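Local coordinates for DNA ligase (Archaeoglobus fulgidus, PDB 3GDE), which is an ATP-dependent DNA ligase that probably seals nicks in double-stranded DNA during replication, recombination and repair, at residues A[246-251]-A[403-408]; A[399-404]-A[416-421]. All blocks are in the same frame, centred on the assembly; numbering follows the deposited sequence.

Contacts 1 and 2 use the two edges of one strand: 399-403 pairs with 247-252 along one and with 419-422 along the other, and the two contact centres lie about 7 Å apart. Lys403 and Leu404 belong to both. Lys403 ties them most directly, since its ammonium meets Glu250 in contact 1 and the Trp418 ring in contact 2. The backbones join as well, with Glu250 O 2.7 Å from Met401 N, a probable hydrogen bond. Together they build part of the predicted ATP site, to which Glu250 and Lys420 are assigned. Phosphate ions sit beside Lys420, and Lys252, the predicted adenylated lysine, also donates a hydrogen bond to bound phosphate.

Contact 1. Residues A[246-251]-A[403-408]; sequences TAAVEW and KLPSSP
Glu250 and Lys403 each set CG beside their own backbone N, anti to the carbonyl carbon (chi1 -64° and -51°), and each chain then runs on extended. The two side chains cross at about a right angle and finish in a salt bridge, with Lys403 NZ 2.9 Å from Glu250 OE1. The ammonium comes to the syn side of that oxygen, 24° out of the carboxylate plane. Behind it, an antiparallel hydrogen-bonded pair fixes the two backbones: Ala248 N reaches Lys403 O at 2.8 Å, and Lys403 N returns to Ala248 O at 2.7 Å. The chain then leaves the strand in a type I turn from Leu404 to Ser407. Pro405 packs its ring on strand 247-251, CG 3.6 Å from Ala248 N, while Leu404 O accepts from both the backbone N and OG of Ser407. A methionine in place of Lys403 would probably leave Glu250 OE1 without its cationic mate and the carboxylate freer to turn. Since Glu250 is a predicted ATP-binding residue and Lys403 also lies against Phe340, another such residue, the buried ion pair is likely to hold the carboxylate in position within the nucleotide pocket.

Contact 2. Residues A[399-404]-A[416-421]; sequences GVMIKL and KNWLKV. With PO4 (phosphate ion), chain C; PO4 (phosphate ion), chain B.
Val400 with Val421 and Ile402 with Leu419 are the hydrogen-bonded pairs of an antiparallel ladder in which the axes of strands 399-403 and 419-421 come within 4.9 Å, their directions 158° apart. In the adenylation domain of this ligase the two strands carry sequences that fit the conserved nucleotidyltransferase motifs IV and V. Ile402 N donates to Leu419 O at 2.8 Å, and Leu404 N extends the bonding to Asn417 O, where the 416-421 segment turns its corner. Lys403 and Trp418, a non-hydrogen-bonded pair, put their side chains on the same face. The lysine chain lies over the indole, its CE 3.7 Å from the centroid of the six-membered ring. Its NZ stands 3.8 Å from that centroid, only 8° off the ring normal, in a cation-pi contact, and the same ammonium bridges to Glu250, so ring and carboxylate both hold it. On this face too, Met401 bends at chi2 (-63°), and its SD lies 3.7 Å from Lys420 CB. Val400, Ile402, Leu419 and Val421 turn their side chains to the opposite face. Lys420, a predicted ATP-binding residue close to the like-charged Arg414, sends its NZ away from the ladder toward two phosphate ions, probably from the crystallisation liquor. This NZ donates to O2 of the chain C phosphate at 3.0 Å and, more closely, to O2 of the chain B phosphate at 2.6 Å.

Contact 1. Residues A[246-251]-A[403-408]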
loop_
_atom_site.group_PDB
_atom_site.type_symbol
_atom_site.label_atom_id
_atom_site.label_comp_id
_atom_site.label_asym_id
_atom_site.label_seq_id
_atom_site.Cartn_x
_atom_site.Cartn_y
_atom_site.Cartn_z
ATOM N N THR A 246 22.867 -0.952 -26.017
ATOM C CA THR A 246 23.025 -2.300 -25.489
ATOM C C THR A 246 22.147 -2.393 -24.241
ATOM O O THR A 246 22.002 -1.414 -23.501
ATOM C CB THR A 246 24.504 -2.597 -25.142
ATOM O OG1 THR A 246 25.337 -2.254 -26.257
ATOM C CG2 THR A 246 24.707 -4.068 -24.818
ATOM N N ALA A 247 21.551 -3.561 -24.014
ATOM C CA ALA A 247 20.589 -3.734 -22.929
ATOM C C ALA A 247 20.737 -5.077 -22.247
ATOM O O ALA A 247 20.997 -6.090 -22.903
ATOM C CB ALA A 247 19.168 -3.571 -23.451
ATOM N N ALA A 248 20.582 -5.076 -20.925
ATOM C CA ALA A 248 20.443 -6.310 -20.162
ATOM C C ALA A 248 18.981 -6.746 -20.262
ATOM O O ALA A 248 18.070 -5.961 -19.976
ATOM C CB ALA A 248 20.849 -6.093 -18.718
ATOM N N VAL A 249 18.758 -7.982 -20.696
ATOM C CA VAL A 249 17.408 -8.464 -20.960
ATOM C C VAL A 249 17.134 -9.718 -20.153
ATOM O O VAL A 249 17.938 -10.644 -20.138
ATOM C CB VAL A 249 17.154 -8.750 -22.474
ATOM C CG1 VAL A 249 15.678 -9.060 -22.724
ATOM C CG2 VAL A 249 17.579 -7.572 -23.344
ATOM N N GLU A 250 15.990 -9.725 -19.480
ATOM C CA GLU A 250 15.542 -10.862 -18.695
ATOM C C GLU A 250 14.096 -11.166 -19.061
ATOM O O GLU A 250 13.424 -10.353 -19.677
ATOM C CB GLU A 250 15.636 -10.549 -17.198
ATOM C CG GLU A 250 17.050 -10.321 -16.684
ATOM C CD GLU A 250 17.127 -9.355 -15.501
ATOM O OE1 GLU A 250 16.076 -9.016 -14.904
ATOM O OE2 GLU A 250 18.259 -8.927 -15.173
ATOM N N TRP A 251 13.629 -12.346 -18.682
ATOM C CA TRP A 251 12.221 -12.685 -18.780
ATOM C C TRP A 251 11.415 -11.804 -17.828
ATOM O O TRP A 251 11.890 -11.465 -16.749
ATOM C CB TRP A 251 12.012 -14.162 -18.412
ATOM C CG TRP A 251 12.389 -15.147 -19.486
ATOM C CD1 TRP A 251 13.134 -14.902 -20.612
ATOM C CD2 TRP A 251 12.058 -16.543 -19.523
ATOM N NE1 TRP A 251 13.272 -16.053 -21.350
ATOM C CE2 TRP A 251 12.628 -17.076 -20.702
ATOM C CE3 TRP A 251 11.341 -17.397 -18.671
ATOM C CZ2 TRP A 251 12.492 -18.422 -21.058
ATOM C CZ3 TRP A 251 11.215 -18.732 -19.017
ATOM C CH2 TRP A 251 11.786 -19.233 -20.199
ATOM N N LYS A 403 16.765 -3.657 -19.410
ATOM C CA LYS A 403 17.400 -2.798 -18.407
ATOM C C LYS A 403 18.755 -2.246 -18.853
ATOM O O LYS A 403 19.513 -2.936 -19.524
ATOM C CB LYS A 403 17.564 -3.573 -17.092
ATOM C CG LYS A 403 16.297 -4.260 -16.592
ATOM C CD LYS A 403 16.580 -5.140 -15.401
ATOM C CE LYS A 403 15.281 -5.557 -14.716
ATOM N NZ LYS A 403 15.549 -6.451 -13.561
ATOM N N LEU A 404 19.055 -1.009 -18.461
ATOM C CA LEU A 404 20.336 -0.353 -18.761
ATOM C C LEU A 404 21.440 -0.980 -17.907
ATOM O O LEU A 404 21.398 -0.877 -16.672
ATOM C CB LEU A 404 20.255 1.134 -18.426
ATOM C CG LEU A 404 20.602 2.255 -19.408
ATOM C CD1 LEU A 404 21.265 3.381 -18.631
ATOM C CD2 LEU A 404 21.483 1.821 -20.583
ATOM N N PRO A 405 22.425 -1.639 -18.551
ATOM C CA PRO A 405 23.489 -2.347 -17.816
ATOM C C PRO A 405 24.325 -1.463 -16.886
ATOM O O PRO A 405 24.962 -1.976 -15.972
ATOM C CB PRO A 405 24.358 -2.942 -18.936
ATOM C CG PRO A 405 23.444 -3.014 -20.115
ATOM C CD PRO A 405 22.579 -1.796 -20.008
ATOM N N SER A 406 24.300 -0.151 -17.101
ATOM C CA SER A 406 25.047 0.777 -16.255
ATOM C C SER A 406 24.201 1.452 -15.164
ATOM O O SER A 406 24.742 2.145 -14.299
ATOM C CB SER A 406 25.743 1.838 -17.108
ATOM O OG SER A 406 24.793 2.745 -17.620
ATOM N N SER A 407 22.885 1.249 -15.208
ATOM C CA SER A 407 21.988 1.907 -14.265
ATOM C C SER A 407 22.225 1.394 -12.845
ATOM O O SER A 407 22.513 0.207 -12.665
ATOM C CB SER A 407 20.511 1.761 -14.693
ATOM O OG SER A 407 20.051 0.415 -14.647
ATOM N N PRO A 408 22.161 2.304 -11.840
ATOM C CA PRO A 408 22.117 1.915 -10.424
ATOM C C PRO A 408 20.697 1.523 -10.025
ATOM O O PRO A 408 19.765 1.720 -10.796
ATOM C CB PRO A 408 22.512 3.198 -9.699
ATOM C CG PRO A 408 21.976 4.279 -10.575
ATOM C CD PRO A 408 22.129 3.774 -11.996
#

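Contact 2. Residues A[399-404]-A[416-421]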
loop_
_atom_site.group_PDB
_atom_site.type_symbol
_atom_site.label_atom_id
_atom_site.label_comp_id
_atom_site.label_asym_id
_atom_site.label_seq_id
_atom_site.Cartn_x
_atom_site.Cartn_y
_atom_site.Cartn_z
ATOM N N GLY A 399 6.679 -11.747 -21.231
ATOM C CA GLY A 399 7.526 -10.967 -22.126
ATOM C C GLY A 399 8.917 -10.793 -21.550
ATOM O O GLY A 399 9.475 -11.717 -20.941
ATOM N N VAL A 400 9.476 -9.602 -21.722
ATOM C CA VAL A 400 10.840 -9.339 -21.276
ATOM C C VAL A 400 10.999 -8.047 -20.487
ATOM O O VAL A 400 10.274 -7.074 -20.706
ATOM C CB VAL A 400 11.870 -9.337 -22.451
ATOM C CG1 VAL A 400 12.118 -10.757 -22.975
ATOM C CG2 VAL A 400 11.429 -8.404 -23.563
ATOM N N MET A 401 11.956 -8.064 -19.562
ATOM C CA MET A 401 12.426 -6.847 -18.925
ATOM C C MET A 401 13.666 -6.413 -19.680
ATOM O O MET A 401 14.526 -7.239 -19.996
ATOM C CB MET A 401 12.748 -7.078 -17.440
ATOM C CG MET A 401 11.562 -7.533 -16.590
ATOM S SD MET A 401 10.246 -6.294 -16.519
ATOM C CE MET A 401 11.078 -4.955 -15.684
ATOM N N ILE A 402 13.749 -5.122 -19.980
ATOM C CA ILE A 402 14.899 -4.548 -20.674
ATOM C C ILE A 402 15.518 -3.447 -19.825
ATOM O O ILE A 402 14.885 -2.419 -19.568
ATOM C CB ILE A 402 14.508 -4.002 -22.069
ATOM C CG1 ILE A 402 14.019 -5.156 -22.963
ATOM C CG2 ILE A 402 15.700 -3.268 -22.708
ATOM C CD1 ILE A 402 13.314 -4.728 -24.214
ATOM N N LYS A 403 16.765 -3.657 -19.410
ATOM C CA LYS A 403 17.400 -2.798 -18.407
ATOM C C LYS A 403 18.755 -2.246 -18.853
ATOM O O LYS A 403 19.513 -2.936 -19.524
ATOM C CB LYS A 403 17.564 -3.573 -17.092
ATOM C CG LYS A 403 16.297 -4.260 -16.592
ATOM C CD LYS A 403 16.580 -5.140 -15.401
ATOM C CE LYS A 403 15.281 -5.557 -14.716
ATOM N NZ LYS A 403 15.549 -6.451 -13.561
ATOM N N LEU A 404 19.055 -1.009 -18.461
ATOM C CA LEU A 404 20.336 -0.353 -18.761
ATOM C C LEU A 404 21.440 -0.980 -17.907
ATOM O O LEU A 404 21.398 -0.877 -16.672
ATOM C CB LEU A 404 20.255 1.134 -18.426
ATOM C CG LEU A 404 20.602 2.255 -19.408
ATOM C CD1 LEU A 404 21.265 3.381 -18.631
ATOM C CD2 LEU A 404 21.483 1.821 -20.583
ATOM N N LYS A 416 12.947 5.285 -16.883
ATOM C CA LYS A 416 13.170 4.560 -18.128
ATOM C C LYS A 416 14.354 3.578 -18.092
ATOM O O LYS A 416 14.643 2.932 -19.096
ATOM C CB LYS A 416 13.334 5.550 -19.285
ATOM C CG LYS A 416 12.071 6.349 -19.585
ATOM C CD LYS A 416 12.159 7.092 -20.920
ATOM C CE LYS A 416 11.057 8.157 -21.034
ATOM N NZ LYS A 416 11.394 9.205 -22.060
ATOM N N ASN A 417 15.032 3.455 -16.949
ATOM C CA ASN A 417 16.177 2.540 -16.841
ATOM C C ASN A 417 15.793 1.056 -16.902
ATOM O O ASN A 417 16.604 0.206 -17.275
ATOM C CB ASN A 417 16.997 2.828 -15.581
ATOM C CG ASN A 417 17.944 4.017 -15.746
ATOM O OD1 ASN A 417 18.481 4.537 -14.762
ATOM N ND2 ASN A 417 18.159 4.444 -16.987
ATOM N N TRP A 418 14.560 0.761 -16.503
ATOM C CA TRP A 418 13.972 -0.559 -16.661
ATOM C C TRP A 418 12.712 -0.348 -17.467
ATOM O O TRP A 418 11.944 0.595 -17.207
ATOM C CB TRP A 418 13.583 -1.163 -15.312
ATOM C CG TRP A 418 14.705 -1.573 -14.386
ATOM C CD1 TRP A 418 16.037 -1.263 -14.492
ATOM C CD2 TRP A 418 14.567 -2.337 -13.172
ATOM N NE1 TRP A 418 16.735 -1.814 -13.439
ATOM C CE2 TRP A 418 15.859 -2.475 -12.615
ATOM C CE3 TRP A 418 13.477 -2.935 -12.518
ATOM C CZ2 TRP A 418 16.094 -3.187 -11.427
ATOM C CZ3 TRP A 418 13.714 -3.646 -11.342
ATOM C CH2 TRP A 418 15.014 -3.763 -10.811
ATOM N N LEU A 419 12.502 -1.218 -18.450
ATOM C CA LEU A 419 11.272 -1.194 -19.243
ATOM C C LEU A 419 10.675 -2.597 -19.330
ATOM O O LEU A 419 11.399 -3.572 -19.550
ATOM C CB LEU A 419 11.543 -0.631 -20.644
ATOM C CG LEU A 419 12.144 0.776 -20.767
ATOM C CD1 LEU A 419 12.734 0.957 -22.153
ATOM C CD2 LEU A 419 11.132 1.889 -20.472
ATOM N N LYS A 420 9.365 -2.701 -19.131
ATOM C CA LYS A 420 8.673 -3.954 -19.387
ATOM C C LYS A 420 8.056 -3.939 -20.776
ATOM O O LYS A 420 7.393 -2.980 -21.165
ATOM C CB LYS A 420 7.621 -4.311 -18.306
ATOM C CG LYS A 420 7.040 -3.153 -17.504
ATOM C CD LYS A 420 5.991 -3.619 -16.477
ATOM C CE LYS A 420 6.057 -2.748 -15.226
ATOM N NZ LYS A 420 4.815 -2.746 -14.404
ATOM N N VAL A 421 8.312 -4.996 -21.533
ATOM C CA VAL A 421 7.616 -5.206 -22.795
ATOM C C VAL A 421 6.922 -6.561 -22.751
ATOM O O VAL A 421 7.559 -7.616 -22.681
ATOM C CB VAL A 421 8.544 -5.044 -24.039
ATOM C CG1 VAL A 421 9.873 -5.676 -23.800
ATOM C CG2 VAL A 421 7.881 -5.609 -25.299
HETATM P P PO4 C . 2.643 -5.652 -14.222
HETATM O O1 PO4 C . 2.813 -7.137 -14.437
HETATM O O2 PO4 C . 2.999 -4.852 -15.450
HETATM O O3 PO4 C . 1.212 -5.382 -13.828
HETATM O O4 PO4 C . 3.573 -5.224 -13.119
HETATM P P PO4 B . 4.240 -2.563 -10.991
HETATM O O1 PO4 B . 4.852 -3.573 -10.040
HETATM O O2 PO4 B . 5.312 -2.159 -11.968
HETATM O O3 PO4 B . 3.086 -3.172 -11.754
HETATM O O4 PO4 B . 3.765 -1.373 -10.206
#